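Local structure of nucleoprotein (Sendai virus, 6M7D) at residues A[143-148]-A[209-214]. The protein coats the viral RNA, one subunit to every six nucleotides, to form the helical nucleocapsid that shields the genome and serves as template for transcription and replication. Residues are numbered along the deposited sequence; the frame is centred on the assembly and turned at random.
Sequences PLFQGQ and LVFTGE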
# COMPACT_ATOMS: atom_id res chain seq x y z
N PRO A 143 2.99 24.62 3.45
CA PRO A 143 4.17 24.46 2.60
C PRO A 143 4.20 23.08 1.94
O PRO A 143 3.93 22.10 2.61
CB PRO A 143 5.35 24.62 3.58
CG PRO A 143 4.76 24.31 4.93
CD PRO A 143 3.33 24.80 4.86
N LEU A 144 4.53 23.04 0.64
CA LEU A 144 4.57 21.78 -0.15
C LEU A 144 5.68 20.85 0.37
O LEU A 144 5.41 19.64 0.50
CB LEU A 144 4.81 22.13 -1.62
CG LEU A 144 4.69 20.97 -2.60
CD1 LEU A 144 3.31 20.33 -2.51
CD2 LEU A 144 4.97 21.42 -4.02
N PHE A 145 6.85 21.39 0.69
CA PHE A 145 7.99 20.56 1.16
C PHE A 145 8.56 21.12 2.47
O PHE A 145 8.33 22.31 2.78
CB PHE A 145 9.11 20.51 0.11
CG PHE A 145 8.75 19.80 -1.17
CD1 PHE A 145 8.52 18.43 -1.19
CD2 PHE A 145 8.66 20.49 -2.36
CE1 PHE A 145 8.20 17.78 -2.37
CE2 PHE A 145 8.34 19.84 -3.54
CZ PHE A 145 8.11 18.49 -3.55
N GLN A 146 9.23 20.26 3.24
CA GLN A 146 9.85 20.65 4.53
C GLN A 146 11.09 21.52 4.27
O GLN A 146 11.90 21.14 3.39
CB GLN A 146 10.25 19.41 5.32
CG GLN A 146 9.07 18.51 5.68
CD GLN A 146 9.50 17.32 6.49
OE1 GLN A 146 10.64 17.21 6.92
NE2 GLN A 146 8.57 16.40 6.71
N GLY A 147 11.23 22.62 5.02
CA GLY A 147 12.39 23.52 4.88
C GLY A 147 13.20 23.56 6.16
O GLY A 147 12.61 23.80 7.23
N GLN A 148 14.52 23.36 6.06
CA GLN A 148 15.40 23.36 7.25
C GLN A 148 16.64 24.22 6.98
O GLN A 148 16.99 24.40 5.80
CB GLN A 148 15.78 21.93 7.65
CG GLN A 148 16.36 21.81 9.05
CD GLN A 148 16.74 20.39 9.40
OE1 GLN A 148 16.61 19.48 8.59
NE2 GLN A 148 17.22 20.20 10.62
N LEU A 209 13.33 17.87 -0.85
CA LEU A 209 12.10 17.38 -1.47
C LEU A 209 11.33 16.43 -0.56
O LEU A 209 10.54 15.63 -1.05
CB LEU A 209 12.42 16.69 -2.79
CG LEU A 209 12.96 17.58 -3.90
CD1 LEU A 209 13.47 16.72 -5.02
CD2 LEU A 209 11.91 18.54 -4.40
N VAL A 210 11.55 16.51 0.75
CA VAL A 210 10.83 15.66 1.69
C VAL A 210 9.48 16.28 1.98
O VAL A 210 9.40 17.40 2.50
CB VAL A 210 11.63 15.46 2.97
CG1 VAL A 210 10.77 14.82 4.04
CG2 VAL A 210 12.85 14.61 2.70
N PHE A 211 8.40 15.57 1.65
CA PHE A 211 7.05 16.07 1.89
C PHE A 211 6.88 16.53 3.33
O PHE A 211 7.40 15.91 4.26
CB PHE A 211 6.02 14.98 1.59
CG PHE A 211 5.84 14.68 0.14
CD1 PHE A 211 6.51 15.39 -0.83
CD2 PHE A 211 4.99 13.67 -0.26
CE1 PHE A 211 6.35 15.10 -2.16
CE2 PHE A 211 4.82 13.38 -1.58
CZ PHE A 211 5.50 14.09 -2.53
N THR A 212 6.14 17.61 3.51
CA THR A 212 5.69 17.95 4.85
C THR A 212 4.59 16.99 5.27
O THR A 212 4.05 16.23 4.47
CB THR A 212 5.18 19.39 4.90
OG1 THR A 212 4.35 19.64 3.76
CG2 THR A 212 6.32 20.36 4.89
N GLY A 213 4.25 17.03 6.56
CA GLY A 213 3.13 16.24 7.03
C GLY A 213 1.82 16.64 6.37
O GLY A 213 0.98 15.80 6.06
N GLU A 214 1.65 17.94 6.11
CA GLU A 214 0.43 18.42 5.49
C GLU A 214 0.31 17.92 4.06
O GLU A 214 -0.79 17.54 3.62
CB GLU A 214 0.40 19.95 5.52
CG GLU A 214 0.53 20.54 6.91
CD GLU A 214 1.98 20.72 7.33
OE1 GLU A 214 2.55 21.80 7.06
OE2 GLU A 214 2.54 19.79 7.94
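Two hydrogen bonds tie the loop residues 143-148 to residues 209-214. The backbone N of Gln146 donates to Val210 O at 3.0 Å, nearly straight (173°) and almost along the C=O axis, within a single beta bridge that pairs Phe145 with Phe211. Further along, Thr212 OG1 donates to Pro143 O at 2.7 Å, lying in the carbonyl plane. Thr212 chi1, 44°, sets OG1 between its own backbone N and carbonyl carbon; CG2, anti to that carbon, lies beside the backbone and CG of Gln146. The Gln146 side chain, extended beyond CG, crosses Val210 obliquely, its amide carbon CD 3.7 Å from Val210 CG1, and carries NE2 to 2.8 Å from Phe211 O. The Phe145 ring is held between two leucines: Leu209 CD2 makes a CH-pi contact over one face, 4.1 Å from the ring centroid, and Leu144 CG lies over the opposite face toward the rim. Phe145 and Phe211 point the same way and meet rim to rim, planes 34° apart and centroids 5.6 Å apart, so neither stacks on the other. Thr212 is the N-cap of helix 213-225; Thr215 OG1 is hydrogen-bonded to both Thr212 OG1 and Leu144 O, fastening the loop to that helix's first turn. Outward, the backbone N of Phe211 donates to Gln173 OE1 of helix 163-181. Val210 and Phe211 pack on helix 188-202, which carries the RNA-binding Lys190 and Arg195, the RNA about 15 Å away at the nearest atom; Leu144 and Phe145 pack on helix 47-62, and Phe211 also on helix 163-181.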